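Heme utilization carrier protein (Escherichia coli O157:H7, PDB 6U9J) probably binds and carries heme in the cytosol as a member of the ChuX/HutX family, and may take part in anaerobic heme degradation. Local coordinates at residues 54-59 / 71-76; 82-87 / 94-99. All coordinates share one frame; numbering follows the deposited sequence.

Contact 1: 54-59 / 71-76; sequences WGNVTT and SGELPS. With PO4 (phosphate ion), chain E.
Two backbone hydrogen bonds tie 54-59 to 71-76, and both use Val57 and Gly72. Gly72 N reaches Val57 O at 2.9 Å, lying in the plane of that carbonyl, whereas Val57 N approaches Gly72 O at 3.0 Å from above the carbonyl plane, 54° out of it. The same Val57 O also takes a CA-H...O contact from Ser71 CA, so two neighbouring residues converge on one acceptor. Further along, a water bridges the parting chains, donating to Gly55 O and accepting from Leu74 N.

This is the open end of the antiparallel hairpin formed by strands 56-62 and 66-71 of the six-stranded sheet. At Gly72 the chain turns a corner and leaves for the second sheet, with backbone angles at which a CB would be jammed against the preceding carbonyl O, so that the conformation calls for glycine. Gly55 likewise adopts a glycine backbone.

Leu74 turns inward. Its CG stands anti to the backbone N (chi1 -162°), and CD1 meets the hydroxyl oxygen Thr59 OG1 at 3.3 Å, a van der Waals contact in which the two side chains cross at about a right angle. The apolar contact proper is looser: Val57 CG2, in the crowded position between its own N and carbonyl carbon, faces Leu74 CB. Ile132 of strand 128-133 and Trp48 of helix 44-51 also pack against Leu74.

Polar side chains occupy the outer side. Asn56 OD1 rests 3.4 Å from Gly72 CA. Thr58 and Ser71 form a non-hydrogen-bonded pair whose hydroxyls meet a phosphate, probably from the crystallisation liquor: Ser71 OG, anti to its backbone N, lies 2.7 Å from both phosphate O1 and O2, and Thr58 OG1 adds a weak hydrogen bond to O1.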
loop_
_atom_site.group_PDB
_atom_site.type_symbol
_atom_site.label_atom_id
_atom_site.label_comp_id
_atom_site.label_asym_id
_atom_site.label_seq_id
_atom_site.Cartn_x
_atom_site.Cartn_y
_atom_site.Cartn_z
ATOM N N TRP A 54 0.753 -7.385 19.539
ATOM C CA TRP A 54 1.444 -8.637 19.241
ATOM C C TRP A 54 2.924 -8.479 18.928
ATOM O O TRP A 54 3.613 -9.500 18.771
ATOM C CB TRP A 54 0.771 -9.324 18.056
ATOM C CG TRP A 54 -0.563 -9.919 18.343
ATOM C CD1 TRP A 54 -1.218 -9.949 19.543
ATOM C CD2 TRP A 54 -1.406 -10.595 17.402
ATOM N NE1 TRP A 54 -2.425 -10.594 19.401
ATOM C CE2 TRP A 54 -2.564 -11.001 18.096
ATOM C CE3 TRP A 54 -1.292 -10.896 16.036
ATOM C CZ2 TRP A 54 -3.604 -11.698 17.472
ATOM C CZ3 TRP A 54 -2.330 -11.578 15.413
ATOM C CH2 TRP A 54 -3.474 -11.971 16.135
ATOM N N GLY A 55 3.435 -7.256 18.814
ATOM C CA GLY A 55 4.811 -7.080 18.371
ATOM C C GLY A 55 4.948 -6.906 16.869
ATOM O O GLY A 55 4.033 -6.400 16.214
ATOM N N ASN A 56 6.077 -7.316 16.299
ATOM C CA ASN A 56 6.314 -7.051 14.886
ATOM C C ASN A 56 5.479 -7.978 14.010
ATOM O O ASN A 56 5.619 -9.209 14.069
ATOM C CB ASN A 56 7.795 -7.189 14.556
ATOM C CG ASN A 56 8.647 -6.154 15.278
ATOM O OD1 ASN A 56 8.338 -4.961 15.267
ATOM N ND2 ASN A 56 9.730 -6.608 15.902
ATOM N N VAL A 57 4.618 -7.381 13.190
ATOM C CA VAL A 57 3.840 -8.092 12.188
ATOM C C VAL A 57 4.140 -7.471 10.825
ATOM O O VAL A 57 4.783 -6.427 10.728
ATOM C CB VAL A 57 2.328 -8.061 12.494
ATOM C CG1 VAL A 57 2.033 -8.788 13.815
ATOM C CG2 VAL A 57 1.793 -6.621 12.540
ATOM N N THR A 58 3.663 -8.118 9.765
ATOM C CA THR A 58 3.801 -7.599 8.410
ATOM C C THR A 58 2.435 -7.232 7.850
ATOM O O THR A 58 1.569 -8.099 7.684
ATOM C CB THR A 58 4.487 -8.607 7.494
ATOM O OG1 THR A 58 5.759 -8.962 8.051
ATOM C CG2 THR A 58 4.681 -8.005 6.095
ATOM N N THR A 59 2.253 -5.952 7.542
ATOM C CA THR A 59 1.034 -5.441 6.938
ATOM C C THR A 59 1.273 -5.253 5.449
ATOM O O THR A 59 2.284 -4.665 5.056
ATOM C CB THR A 59 0.634 -4.113 7.576
ATOM O OG1 THR A 59 0.467 -4.295 8.986
ATOM C CG2 THR A 59 -0.663 -3.599 6.970
ATOM N N SER A 71 6.960 -4.161 7.990
ATOM C CA SER A 71 7.257 -5.018 9.125
ATOM C C SER A 71 7.486 -4.132 10.342
ATOM O O SER A 71 8.360 -3.257 10.322
ATOM C CB SER A 71 8.479 -5.893 8.835
ATOM O OG SER A 71 8.810 -6.702 9.947
ATOM N N GLY A 72 6.698 -4.349 11.383
ATOM C CA GLY A 72 6.803 -3.578 12.602
ATOM C C GLY A 72 5.496 -3.652 13.365
ATOM O O GLY A 72 4.564 -4.347 12.976
ATOM N N GLU A 73 5.443 -2.902 14.458
ATOM C CA GLU A 73 4.242 -2.917 15.274
ATOM C C GLU A 73 3.098 -2.243 14.528
ATOM O O GLU A 73 3.287 -1.218 13.866
ATOM C CB GLU A 73 4.506 -2.219 16.604
ATOM C CG GLU A 73 5.516 -2.962 17.463
ATOM C CD GLU A 73 5.603 -2.420 18.880
ATOM O OE1 GLU A 73 5.331 -1.216 19.079
ATOM O OE2 GLU A 73 5.958 -3.202 19.788
ATOM N N LEU A 74 1.904 -2.829 14.629
ATOM C CA LEU A 74 0.734 -2.240 13.995
ATOM C C LEU A 74 0.366 -0.943 14.707
ATOM O O LEU A 74 0.192 -0.947 15.931
ATOM C CB LEU A 74 -0.441 -3.222 14.038
ATOM C CG LEU A 74 -1.575 -2.924 13.059
ATOM C CD1 LEU A 74 -1.106 -3.161 11.627
ATOM C CD2 LEU A 74 -2.833 -3.729 13.376
ATOM N N PRO A 75 0.255 0.185 13.998
ATOM C CA PRO A 75 -0.123 1.437 14.663
ATOM C C PRO A 75 -1.568 1.407 15.129
ATOM O O PRO A 75 -2.437 0.813 14.484
ATOM C CB PRO A 75 0.093 2.503 13.580
ATOM C CG PRO A 75 0.052 1.779 12.290
ATOM C CD PRO A 75 0.498 0.358 12.557
ATOM N N SER A 76 -1.817 2.048 16.269
ATOM C CA SER A 76 -3.179 2.286 16.701
ATOM C C SER A 76 -3.847 3.304 15.777
ATOM O O SER A 76 -3.193 3.991 14.982
ATOM C CB SER A 76 -3.201 2.799 18.139
ATOM O OG SER A 76 -2.786 4.154 18.197
HETATM P P PO4 E . 8.806 -9.899 10.522
HETATM O O1 PO4 E . 7.572 -9.018 10.621
HETATM O O2 PO4 E . 9.896 -9.161 9.778
HETATM O O3 PO4 E . 9.290 -10.256 11.911
HETATM O O4 PO4 E . 8.484 -11.172 9.773
HETATM O O HOH W 1 1.616 -5.107 16.415
#

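Contact 2: 82-87 / 94-99; sequences GYFNLR and GHIKAE
The antiparallel beta hairpin of strands 83-86 and 92-96 brings 82-87 against 94-99. Phe84 and Ile96 form its hydrogen-bonded pair: Phe84 N donates to Ile96 O at 2.8 Å, nearly straight at 173°, and Ile96 N returns a bond to Phe84 O. Leu86 N to Gly94 O is the third bond; all three donors lie in the acceptor carbonyl planes.

On the buried face, Phe84 CB meets Ala98 CB at 4.0 Å and, a little farther, Ile96 CB. Its CG is anti to the backbone N (chi1 -175°), carrying the ring on to edge-to-face contacts with Phe44 and Trp48. This hairpin belongs to the three-stranded sheet begun by 77-80, and His95 and Ile96 extend it by antiparallel pairing with a strand of the second subunit.

On the other face, Asn85 ND2 lies 2.8 Å from His95 ND1, amide and imidazole planes 77° apart. The extended Lys97 chain runs alongside the Tyr83 ring, Lys97 CG 3.6 Å from Tyr83 CE1, and NZ bonds to Ala64 O of the second subunit. Beyond the strands, one water accepts from Glu99 N, another donates to Glu99 OE1, and both donate to Gly82 O, the second weakly.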
loop_
_atom_site.group_PDB
_atom_site.type_symbol
_atom_site.label_atom_id
_atom_site.label_comp_id
_atom_site.label_asym_id
_atom_site.label_seq_id
_atom_site.Cartn_x
_atom_site.Cartn_y
_atom_site.Cartn_z
ATOM N N GLY A 82 -15.751 8.502 8.870
ATOM C CA GLY A 82 -15.742 7.320 8.037
ATOM C C GLY A 82 -14.380 6.704 7.794
ATOM O O GLY A 82 -14.313 5.580 7.278
ATOM N N TYR A 83 -13.297 7.391 8.135
ATOM C CA TYR A 83 -11.960 6.821 8.009
ATOM C C TYR A 83 -11.488 6.282 9.350
ATOM O O TYR A 83 -11.793 6.835 10.410
ATOM C CB TYR A 83 -10.957 7.876 7.531
ATOM C CG TYR A 83 -10.989 8.187 6.055
ATOM C CD1 TYR A 83 -10.587 7.250 5.115
ATOM C CD2 TYR A 83 -11.409 9.430 5.603
ATOM C CE1 TYR A 83 -10.607 7.545 3.761
ATOM C CE2 TYR A 83 -11.436 9.732 4.258
ATOM C CZ TYR A 83 -11.035 8.785 3.342
ATOM O OH TYR A 83 -11.061 9.083 1.998
ATOM N N PHE A 84 -10.706 5.210 9.295
ATOM C CA PHE A 84 -9.889 4.797 10.424
ATOM C C PHE A 84 -8.480 5.334 10.187
ATOM O O PHE A 84 -7.798 4.919 9.243
ATOM C CB PHE A 84 -9.909 3.281 10.571
ATOM C CG PHE A 84 -9.201 2.784 11.779
ATOM C CD1 PHE A 84 -9.679 3.044 13.050
ATOM C CD2 PHE A 84 -8.049 2.006 11.645
ATOM C CE1 PHE A 84 -9.018 2.561 14.171
ATOM C CE2 PHE A 84 -7.388 1.522 12.758
ATOM C CZ PHE A 84 -7.866 1.781 14.019
ATOM N N ASN A 85 -8.059 6.275 11.019
ATOM C CA ASN A 85 -6.850 7.047 10.786
ATOM C C ASN A 85 -5.748 6.523 11.683
ATOM O O ASN A 85 -5.892 6.512 12.907
ATOM C CB ASN A 85 -7.130 8.523 11.061
ATOM C CG ASN A 85 -8.262 9.035 10.230
ATOM O OD1 ASN A 85 -9.295 9.452 10.755
ATOM N ND2 ASN A 85 -8.091 9.005 8.918
ATOM N N LEU A 86 -4.660 6.066 11.073
ATOM C CA LEU A 86 -3.582 5.467 11.835
ATOM C C LEU A 86 -2.733 6.540 12.495
ATOM O O LEU A 86 -2.472 7.596 11.906
ATOM C CB LEU A 86 -2.711 4.597 10.926
ATOM C CG LEU A 86 -3.453 3.444 10.250
ATOM C CD1 LEU A 86 -2.473 2.522 9.480
ATOM C CD2 LEU A 86 -4.253 2.653 11.262
ATOM N N ARG A 87 -2.308 6.268 13.732
ATOM C CA ARG A 87 -1.305 7.093 14.406
ATOM C C ARG A 87 0.049 6.454 14.150
ATOM O O ARG A 87 0.607 5.724 14.964
ATOM C CB ARG A 87 -1.580 7.205 15.903
ATOM C CG ARG A 87 -3.004 7.499 16.319
ATOM C CD ARG A 87 -3.042 7.642 17.843
ATOM N NE ARG A 87 -4.352 8.045 18.341
ATOM C CZ ARG A 87 -5.316 7.188 18.653
ATOM N NH1 ARG A 87 -6.484 7.631 19.098
ATOM N NH2 ARG A 87 -5.113 5.881 18.503
ATOM N N GLY A 94 -1.408 6.081 7.713
ATOM C CA GLY A 94 -2.351 6.158 6.622
ATOM C C GLY A 94 -3.770 6.087 7.141
ATOM O O GLY A 94 -4.041 6.424 8.298
ATOM N N HIS A 95 -4.685 5.661 6.270
ATOM C CA HIS A 95 -6.091 5.578 6.634
ATOM C C HIS A 95 -6.755 4.418 5.913
ATOM O O HIS A 95 -6.373 4.058 4.796
ATOM C CB HIS A 95 -6.838 6.877 6.305
ATOM C CG HIS A 95 -5.968 8.091 6.332
ATOM N ND1 HIS A 95 -5.675 8.779 7.489
ATOM C CD2 HIS A 95 -5.285 8.708 5.342
ATOM C CE1 HIS A 95 -4.869 9.786 7.204
ATOM N NE2 HIS A 95 -4.615 9.761 5.910
ATOM N N ILE A 96 -7.767 3.854 6.566
ATOM C CA ILE A 96 -8.516 2.713 6.052
ATOM C C ILE A 96 -9.995 3.077 6.058
ATOM O O ILE A 96 -10.504 3.590 7.054
ATOM C CB ILE A 96 -8.289 1.438 6.888
ATOM C CG1 ILE A 96 -6.817 1.022 6.844
ATOM C CG2 ILE A 96 -9.165 0.296 6.366
ATOM C CD1 ILE A 96 -6.445 0.054 7.948
ATOM N N LYS A 97 -10.673 2.799 4.947
ATOM C CA LYS A 97 -12.132 2.962 4.925
ATOM C C LYS A 97 -12.723 1.727 5.603
ATOM O O LYS A 97 -13.230 0.798 4.968
ATOM C CB LYS A 97 -12.643 3.141 3.501
ATOM C CG LYS A 97 -12.190 4.434 2.852
ATOM C CD LYS A 97 -12.676 4.546 1.417
ATOM C CE LYS A 97 -12.059 5.768 0.751
ATOM N NZ LYS A 97 -12.299 5.780 -0.722
ATOM N N ALA A 98 -12.646 1.719 6.935
ATOM C CA ALA A 98 -12.984 0.518 7.696
ATOM C C ALA A 98 -14.462 0.163 7.626
ATOM O O ALA A 98 -14.812 -1.002 7.819
ATOM C CB ALA A 98 -12.568 0.681 9.156
ATOM N N GLU A 99 -15.350 1.129 7.374
ATOM C CA GLU A 99 -16.741 0.740 7.193
ATOM C C GLU A 99 -16.997 0.062 5.863
ATOM O O GLU A 99 -18.090 -0.490 5.663
ATOM C CB GLU A 99 -17.652 1.963 7.313
ATOM C CG GLU A 99 -17.311 2.829 8.495
ATOM C CD GLU A 99 -17.363 2.078 9.805
ATOM O OE1 GLU A 99 -16.515 2.359 10.678
ATOM O OE2 GLU A 99 -18.261 1.222 9.969
HETATM O O HOH W 2 -15.146 3.521 5.827
HETATM O O HOH W 3 -14.254 3.811 9.898
#

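Contact 1 closes before contact 2 opens along the chain, and their centres lie about 16 Å apart. The first belongs to the end of the six-stranded sheet, the second to the three-stranded one; segment 71-76 leads from one to the other. They meet where Ser76 O lies 2.7 Å from Arg87 N, a probable hydrogen bond, with Pro75 packing on Leu86. Both are partly buried, with Leu74 on one side and Phe84, Leu86 and Ile96 on the other all reaching Trp48 of helix 44-51. Contact 1 has two bonds about a glycine corner and hydroxyls at its surface; contact 2 has three and an aromatic, lysine and imidazole surface. Both touch the second subunit.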